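PDB 4O98: organophosphorus hydrolase from Pseudomonas oleovorans, which probably hydrolyses lactones and organophosphorus triesters at a two-zinc centre, in this engineered double variant chiefly as a phosphotriesterase. Local coordinates for residues E163-E168 against G229-L234; P216-V221 against Y233-G238. All blocks are in the same frame, centred on the assembly; numbering follows the deposited sequence.

In the fold
Both contacts end on strand 231-237, so one strand links them, and their centres lie about 14 Å apart. In chain order 163-168 comes first, then 216-221, then the shared strand. Contact 1 joins the two sheets of the alpha-beta/beta-alpha sandwich: its first segment leaves a strand of the seven-stranded sheet, while strand 231-237 belongs to the six-stranded one. Contact 2 stays within the second sheet, pairing 231-237 with its edge strand 218-222. Tyr233 takes part in both, and Ser232 O with Val221 N probably continues the strand pairing. The strand thus starts just after His230, whose side chain is about 6 Å from a zinc ion, and leads away to the hairpin's open end.

Contact 1. Residues E163-E168 against G229-L234; sequences EVPQAE and GHTSYL
Gly229 comes up to the first turn of the helix that follows strand 163-165, its CA 4.1 Å from Glu168 CA, while strands 163-165 and 231-234 stay 9.1 Å apart at their axes and run at 128° to each other, as members of different sheets. The one hydrogen bond across the gap goes from Gly229 N to Glu168 OE1 (3.0 Å) and is bent, with 137° at the hydrogen, although the amide meets the oxygen nearly along its C-O direction. The carboxylate is brought there by a chain that leaves with CG anti to the backbone N (chi1 -170°) and then bends at chi2. Ala167 CB packs on Gly229 CA at 3.6 Å, where the glycine, having no side chain, lets the helix backbone come close. Pro165, at the N-cap position, lays CB and CG against Gly229 O and Thr231 OG1, with CG 3.4 Å from the hydroxyl oxygen; proline ring and threonine side chain lie alongside each other, pointing opposite ways. Thr231 OG1 donates to Gly229 O at 2.7 Å, tilted from the carbonyl plane and bridging the residue between them just where the strand begins. Farther along, Tyr233 OH comes only to 4.1 Å from Pro165 CG; its polar partners are Tyr208 OH and Leu137 O. Glu168 OE2 accepts from Leu140 N, and OE1 is also bonded to Thr227 OG1. His230, whose ring meets that of His139 with the planes inclined, bonds to the amide of Asp247, a ligand of both metals. Several donors thus hold the buried carboxylate, which would be expected to stabilise its anionic form; through Leu140 and Thr227, each next to zinc-binding histidines (His139 and His141; His226), it probably links the two stretches carrying these ligands, consistent with a second-shell role.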
ATOM      1  N   GLU B 163     -29.170  -3.435  -0.133  1.00 43.31           N
ATOM      2  CA  GLU B 163     -29.498  -3.651  -1.541  1.00 47.61           C
ATOM      3  C   GLU B 163     -28.787  -4.905  -2.065  1.00 49.21           C
ATOM      4  O   GLU B 163     -27.547  -4.969  -2.085  1.00 42.34           O
ATOM      5  CB  GLU B 163     -29.082  -2.435  -2.368  1.00 44.18           C
ATOM      6  CG  GLU B 163     -29.658  -1.113  -1.870  1.00 48.45           C
ATOM      7  CD  GLU B 163     -31.044  -0.845  -2.429  1.00 59.50           C
ATOM      8  OE1 GLU B 163     -31.535   0.301  -2.302  1.00 58.19           O
ATOM      9  OE2 GLU B 163     -31.638  -1.789  -3.002  1.00 61.07           O
ATOM     10  N   VAL B 164     -29.570  -5.900  -2.476  1.00 44.90           N
ATOM     11  CA  VAL B 164     -29.011  -7.144  -2.994  1.00 43.60           C
ATOM     12  C   VAL B 164     -29.563  -7.372  -4.398  1.00 42.76           C
ATOM     13  O   VAL B 164     -30.752  -7.172  -4.634  1.00 46.77           O
ATOM     14  CB  VAL B 164     -29.321  -8.337  -2.051  1.00 39.24           C
ATOM     15  CG1 VAL B 164     -30.805  -8.535  -1.914  1.00 47.30           C
ATOM     16  CG2 VAL B 164     -28.674  -9.617  -2.548  1.00 42.44           C
ATOM     17  N   PRO B 165     -28.693  -7.746  -5.348  1.00 41.70           N
ATOM     18  CA  PRO B 165     -29.182  -7.991  -6.713  1.00 45.02           C
ATOM     19  C   PRO B 165     -30.225  -9.109  -6.714  1.00 45.80           C
ATOM     20  O   PRO B 165     -30.050 -10.097  -5.989  1.00 42.27           O
ATOM     21  CB  PRO B 165     -27.922  -8.444  -7.468  1.00 39.17           C
ATOM     22  CG  PRO B 165     -26.767  -7.904  -6.662  1.00 41.16           C
ATOM     23  CD  PRO B 165     -27.232  -7.925  -5.231  1.00 41.84           C
ATOM     24  N   GLN B 166     -31.283  -8.956  -7.506  1.00 45.94           N
ATOM     25  CA  GLN B 166     -32.394  -9.900  -7.474  1.00 48.68           C
ATOM     26  C   GLN B 166     -31.981 -11.334  -7.799  1.00 46.25           C
ATOM     27  O   GLN B 166     -32.390 -12.276  -7.115  1.00 45.50           O
ATOM     28  CB  GLN B 166     -33.524  -9.454  -8.402  1.00 52.38           C
ATOM     29  CG  GLN B 166     -34.706 -10.416  -8.366  1.00 55.87           C
ATOM     30  CD  GLN B 166     -35.995  -9.767  -8.781  1.00 63.32           C
ATOM     31  OE1 GLN B 166     -36.180  -9.420  -9.947  1.00 67.40           O
ATOM     32  NE2 GLN B 166     -36.907  -9.594  -7.823  1.00 68.57           N
ATOM     33  N   ALA B 167     -31.165 -11.494  -8.834  1.00 44.85           N
ATOM     34  CA  ALA B 167     -30.694 -12.816  -9.232  1.00 45.92           C
ATOM     35  C   ALA B 167     -29.894 -13.460  -8.101  1.00 45.90           C
ATOM     36  O   ALA B 167     -29.826 -14.690  -7.975  1.00 43.46           O
ATOM     37  CB  ALA B 167     -29.856 -12.716 -10.508  1.00 42.43           C
ATOM     38  N   GLU B 168     -29.293 -12.618  -7.267  1.00 43.69           N
ATOM     39  CA  GLU B 168     -28.484 -13.110  -6.165  1.00 41.19           C
ATOM     40  C   GLU B 168     -29.392 -13.626  -5.051  1.00 43.58           C
ATOM     41  O   GLU B 168     -29.144 -14.693  -4.474  1.00 42.80           O
ATOM     42  CB  GLU B 168     -27.552 -12.004  -5.668  1.00 38.88           C
ATOM     43  CG  GLU B 168     -26.509 -12.459  -4.686  1.00 41.59           C
ATOM     44  CD  GLU B 168     -25.419 -13.332  -5.303  1.00 38.69           C
ATOM     45  OE1 GLU B 168     -25.345 -13.467  -6.551  1.00 36.31           O
ATOM     46  OE2 GLU B 168     -24.627 -13.888  -4.510  1.00 39.56           O
ATOM     47  N   GLY B 229     -26.023 -13.735  -9.502  1.00 40.15           N
ATOM     48  CA  GLY B 229     -26.353 -12.323  -9.596  1.00 36.92           C
ATOM     49  C   GLY B 229     -25.204 -11.364  -9.327  1.00 40.04           C
ATOM     50  O   GLY B 229     -25.435 -10.166  -9.131  1.00 35.88           O
ATOM     51  N   HIS B 230     -23.971 -11.871  -9.330  1.00 39.91           N
ATOM     52  CA  HIS B 230     -22.800 -11.046  -8.991  1.00 36.86           C
ATOM     53  C   HIS B 230     -22.805  -9.696  -9.706  1.00 33.54           C
ATOM     54  O   HIS B 230     -22.943  -9.613 -10.928  1.00 35.01           O
ATOM     55  CB  HIS B 230     -21.498 -11.791  -9.288  1.00 32.48           C
ATOM     56  CG  HIS B 230     -20.280 -11.102  -8.758  1.00 34.70           C
ATOM     57  ND1 HIS B 230     -19.663 -10.061  -9.424  1.00 32.59           N
ATOM     58  CD2 HIS B 230     -19.562 -11.305  -7.625  1.00 32.14           C
ATOM     59  CE1 HIS B 230     -18.617  -9.655  -8.723  1.00 36.01           C
ATOM     60  NE2 HIS B 230     -18.532 -10.394  -7.630  1.00 34.30           N
ATOM     61  N   THR B 231     -22.659  -8.631  -8.931  1.00 35.48           N
ATOM     62  CA  THR B 231     -22.837  -7.297  -9.477  1.00 35.57           C
ATOM     63  C   THR B 231     -21.711  -6.357  -9.032  1.00 39.73           C
ATOM     64  O   THR B 231     -21.303  -6.359  -7.858  1.00 39.85           O
ATOM     65  CB  THR B 231     -24.224  -6.754  -9.088  1.00 37.78           C
ATOM     66  OG1 THR B 231     -25.230  -7.563  -9.710  1.00 42.27           O
ATOM     67  CG2 THR B 231     -24.409  -5.334  -9.544  1.00 38.33           C
ATOM     68  N   SER B 232     -21.195  -5.578  -9.983  1.00 37.64           N
ATOM     69  CA  SER B 232     -20.179  -4.575  -9.688  1.00 36.50           C
ATOM     70  C   SER B 232     -20.808  -3.183  -9.701  1.00 37.04           C
ATOM     71  O   SER B 232     -21.687  -2.905 -10.516  1.00 39.77           O
ATOM     72  CB  SER B 232     -19.036  -4.659 -10.701  1.00 35.80           C
ATOM     73  OG  SER B 232     -18.425  -5.940 -10.677  1.00 34.89           O
ATOM     74  N   TYR B 233     -20.353  -2.311  -8.804  1.00 34.58           N
ATOM     75  CA  TYR B 233     -20.943  -0.977  -8.660  1.00 38.98           C
ATOM     76  C   TYR B 233     -20.014   0.127  -9.154  1.00 39.34           C
ATOM     77  O   TYR B 233     -18.840   0.201  -8.761  1.00 36.90           O
ATOM     78  CB  TYR B 233     -21.350  -0.713  -7.205  1.00 33.40           C
ATOM     79  CG  TYR B 233     -22.385  -1.693  -6.700  1.00 36.61           C
ATOM     80  CD1 TYR B 233     -23.708  -1.592  -7.090  1.00 33.74           C
ATOM     81  CD2 TYR B 233     -22.030  -2.722  -5.833  1.00 40.08           C
ATOM     82  CE1 TYR B 233     -24.650  -2.484  -6.633  1.00 38.52           C
ATOM     83  CE2 TYR B 233     -22.968  -3.625  -5.372  1.00 36.05           C
ATOM     84  CZ  TYR B 233     -24.276  -3.497  -5.779  1.00 38.14           C
ATOM     85  OH  TYR B 233     -25.215  -4.387  -5.325  1.00 40.31           O
ATOM     86  N   LEU B 234     -20.545   0.979 -10.025  1.00 37.70           N
ATOM     87  CA  LEU B 234     -19.755   2.045 -10.620  1.00 39.65           C
ATOM     88  C   LEU B 234     -20.149   3.377  -9.997  1.00 41.39           C
ATOM     89  O   LEU B 234     -21.298   3.810 -10.103  1.00 41.23           O
ATOM     90  CB  LEU B 234     -19.956   2.076 -12.134  1.00 39.23           C
ATOM     91  CG  LEU B 234     -19.197   3.158 -12.910  1.00 42.71           C
ATOM     92  CD1 LEU B 234     -17.719   2.917 -12.789  1.00 43.58           C
ATOM     93  CD2 LEU B 234     -19.620   3.198 -14.380  1.00 41.13           C
TER

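Contact 2. Residues P216-V221 against Y233-G238; sequences PGVSLV and YLFKSG
Ser219 and Leu234 exchange both of their backbone bonds, Ser219 N to Leu234 O at 2.8 Å and Leu234 N to Ser219 O at 3.0 Å, making the hydrogen-bonded pair of an antiparallel hairpin. A third bond, Lys236 N to Gly217 O, lies at the open end of the hairpin, away from its turn, and that same carbonyl also takes a CA-H...O contact from Phe235 CA. On the face carrying Val218, Leu220, Tyr233 and Phe235, Val218 and Phe235 project from the sheet together, flank to flank. Val218 CB sits over one face of the phenyl ring, offset toward its rim, 4.1 Å from the centroid and 21° off the normal: a CH-pi contact. Next to it Leu220 CD1 touches Tyr233 CE1 at 3.6 Å, approaching the ring obliquely from a side chain whose torsions are off the usual staggered values. The opposite face mixes Ser219 and the lysine chain with Leu234. Ser219 OG, swung between the backbone N and the carbonyl carbon (chi1 68°), comes to 3.3 Å from Leu234 CB and lies 3.7 Å from Lys236 CE. The lysine chain, bent at chi3, reaches across to the neighbouring strand, with CG by Gly217 O and CE by Ser219. Val221 CG2 touches Leu234 CB at 4.0 Å, the two side chains meeting at a slant. Behind these lie further strands: Tyr233 and Phe235 pack on Leu136 and Ile103 of the other sheet, as Val218 does on Leu136, whereas Leu234 rests on Ser241 and Leu243 of strand 240-246, which pairs with strand 231-237 on its other side. Glycine at 217, with positive phi, admits the turn into the strand. The hairpin is thus two-faced, one face apolar and turned toward the other sheet, the other mixed, with the exposed Lys236 at its margin.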
ATOM      1  N   PRO B 216     -27.997   8.323  -6.043  1.00 51.78           N
ATOM      2  CA  PRO B 216     -27.316   9.237  -6.966  1.00 50.19           C
ATOM      3  C   PRO B 216     -25.815   8.969  -6.999  1.00 50.10           C
ATOM      4  O   PRO B 216     -25.196   8.824  -5.941  1.00 52.98           O
ATOM      5  CB  PRO B 216     -27.601  10.623  -6.371  1.00 50.30           C
ATOM      6  CG  PRO B 216     -28.072  10.378  -4.973  1.00 53.64           C
ATOM      7  CD  PRO B 216     -28.761   9.046  -5.013  1.00 53.02           C
ATOM      8  N   GLY B 217     -25.247   8.890  -8.200  1.00 50.15           N
ATOM      9  CA  GLY B 217     -23.818   8.694  -8.361  1.00 47.69           C
ATOM     10  C   GLY B 217     -23.374   7.246  -8.520  1.00 44.39           C
ATOM     11  O   GLY B 217     -22.193   6.994  -8.770  1.00 45.01           O
ATOM     12  N   VAL B 218     -24.299   6.301  -8.373  1.00 42.44           N
ATOM     13  CA  VAL B 218     -23.963   4.881  -8.516  1.00 44.93           C
ATOM     14  C   VAL B 218     -24.782   4.199  -9.608  1.00 46.93           C
ATOM     15  O   VAL B 218     -26.011   4.329  -9.645  1.00 50.60           O
ATOM     16  CB  VAL B 218     -24.105   4.101  -7.182  1.00 41.62           C
ATOM     17  CG1 VAL B 218     -25.387   4.446  -6.496  1.00 50.51           C
ATOM     18  CG2 VAL B 218     -24.040   2.605  -7.428  1.00 39.84           C
ATOM     19  N   SER B 219     -24.089   3.487 -10.494  1.00 39.96           N
ATOM     20  CA  SER B 219     -24.730   2.732 -11.565  1.00 45.68           C
ATOM     21  C   SER B 219     -24.388   1.246 -11.443  1.00 49.80           C
ATOM     22  O   SER B 219     -23.418   0.875 -10.782  1.00 47.87           O
ATOM     23  CB  SER B 219     -24.288   3.256 -12.934  1.00 43.36           C
ATOM     24  OG  SER B 219     -22.922   2.969 -13.171  1.00 49.91           O
ATOM     25  N   LEU B 220     -25.189   0.402 -12.082  1.00 49.75           N
ATOM     26  CA  LEU B 220     -24.987  -1.042 -12.038  1.00 46.54           C
ATOM     27  C   LEU B 220     -24.104  -1.530 -13.183  1.00 45.62           C
ATOM     28  O   LEU B 220     -24.258  -1.093 -14.320  1.00 49.58           O
ATOM     29  CB  LEU B 220     -26.338  -1.763 -12.102  1.00 49.18           C
ATOM     30  CG  LEU B 220     -27.020  -2.195 -10.802  1.00 52.62           C
ATOM     31  CD1 LEU B 220     -26.372  -1.544  -9.599  1.00 48.27           C
ATOM     32  CD2 LEU B 220     -28.510  -1.885 -10.834  1.00 56.59           C
ATOM     33  N   VAL B 221     -23.180  -2.436 -12.877  1.00 39.58           N
ATOM     34  CA  VAL B 221     -22.397  -3.126 -13.895  1.00 38.00           C
ATOM     35  C   VAL B 221     -22.533  -4.634 -13.642  1.00 44.14           C
ATOM     36  O   VAL B 221     -21.875  -5.202 -12.751  1.00 41.22           O
ATOM     37  CB  VAL B 221     -20.913  -2.692 -13.870  1.00 42.59           C
ATOM     38  CG1 VAL B 221     -20.095  -3.542 -14.807  1.00 42.86           C
ATOM     39  CG2 VAL B 221     -20.774  -1.221 -14.258  1.00 39.99           C
ATOM     40  N   TYR B 233     -20.353  -2.311  -8.804  1.00 34.58           N
ATOM     41  CA  TYR B 233     -20.943  -0.977  -8.660  1.00 38.98           C
ATOM     42  C   TYR B 233     -20.014   0.127  -9.154  1.00 39.34           C
ATOM     43  O   TYR B 233     -18.840   0.201  -8.761  1.00 36.90           O
ATOM     44  CB  TYR B 233     -21.350  -0.713  -7.205  1.00 33.40           C
ATOM     45  CG  TYR B 233     -22.385  -1.693  -6.700  1.00 36.61           C
ATOM     46  CD1 TYR B 233     -23.708  -1.592  -7.090  1.00 33.74           C
ATOM     47  CD2 TYR B 233     -22.030  -2.722  -5.833  1.00 40.08           C
ATOM     48  CE1 TYR B 233     -24.650  -2.484  -6.633  1.00 38.52           C
ATOM     49  CE2 TYR B 233     -22.968  -3.625  -5.372  1.00 36.05           C
ATOM     50  CZ  TYR B 233     -24.276  -3.497  -5.779  1.00 38.14           C
ATOM     51  OH  TYR B 233     -25.215  -4.387  -5.325  1.00 40.31           O
ATOM     52  N   LEU B 234     -20.545   0.979 -10.025  1.00 37.70           N
ATOM     53  CA  LEU B 234     -19.755   2.045 -10.620  1.00 39.65           C
ATOM     54  C   LEU B 234     -20.149   3.377  -9.997  1.00 41.39           C
ATOM     55  O   LEU B 234     -21.298   3.810 -10.103  1.00 41.23           O
ATOM     56  CB  LEU B 234     -19.956   2.076 -12.134  1.00 39.23           C
ATOM     57  CG  LEU B 234     -19.197   3.158 -12.910  1.00 42.71           C
ATOM     58  CD1 LEU B 234     -17.719   2.917 -12.789  1.00 43.58           C
ATOM     59  CD2 LEU B 234     -19.620   3.198 -14.380  1.00 41.13           C
ATOM     60  N   PHE B 235     -19.197   4.003  -9.317  1.00 37.98           N
ATOM     61  CA  PHE B 235     -19.415   5.324  -8.752  1.00 38.58           C
ATOM     62  C   PHE B 235     -18.750   6.344  -9.646  1.00 41.91           C
ATOM     63  O   PHE B 235     -17.641   6.116 -10.150  1.00 39.29           O
ATOM     64  CB  PHE B 235     -18.854   5.405  -7.340  1.00 36.61           C
ATOM     65  CG  PHE B 235     -19.646   4.627  -6.342  1.00 36.57           C
ATOM     66  CD1 PHE B 235     -19.506   3.247  -6.252  1.00 35.16           C
ATOM     67  CD2 PHE B 235     -20.553   5.269  -5.507  1.00 37.67           C
ATOM     68  CE1 PHE B 235     -20.252   2.522  -5.338  1.00 37.29           C
ATOM     69  CE2 PHE B 235     -21.301   4.560  -4.594  1.00 36.90           C
ATOM     70  CZ  PHE B 235     -21.157   3.183  -4.507  1.00 40.13           C
ATOM     71  N   LYS B 236     -19.437   7.465  -9.848  1.00 44.61           N
ATOM     72  CA  LYS B 236     -18.990   8.485 -10.789  1.00 43.03           C
ATOM     73  C   LYS B 236     -19.149   9.859 -10.148  1.00 43.21           C
ATOM     74  O   LYS B 236     -20.244  10.243  -9.746  1.00 39.95           O
ATOM     75  CB  LYS B 236     -19.797   8.385 -12.091  1.00 45.97           C
ATOM     76  CG  LYS B 236     -21.330   8.275 -11.868  1.00 59.68           C
ATOM     77  CD  LYS B 236     -22.122   8.021 -13.160  1.00 58.01           C
ATOM     78  CE  LYS B 236     -22.108   6.549 -13.551  1.00 59.70           C
ATOM     79  NZ  LYS B 236     -22.546   6.377 -14.969  1.00 66.38           N
ATOM     80  N   SER B 237     -18.044  10.587 -10.014  1.00 44.85           N
ATOM     81  CA  SER B 237     -18.114  11.967  -9.535  1.00 41.63           C
ATOM     82  C   SER B 237     -17.032  12.833 -10.151  1.00 43.51           C
ATOM     83  O   SER B 237     -15.886  12.396 -10.291  1.00 45.28           O
ATOM     84  CB  SER B 237     -18.004  12.034  -8.017  1.00 43.21           C
ATOM     85  OG  SER B 237     -17.967  13.386  -7.592  1.00 41.52           O
ATOM     86  N   GLY B 238     -17.400  14.055 -10.520  1.00 40.93           N
ATOM     87  CA  GLY B 238     -16.445  15.026 -11.030  1.00 43.04           C
ATOM     88  C   GLY B 238     -15.592  14.526 -12.178  1.00 43.08           C
ATOM     89  O   GLY B 238     -14.434  14.907 -12.312  1.00 45.54           O
TER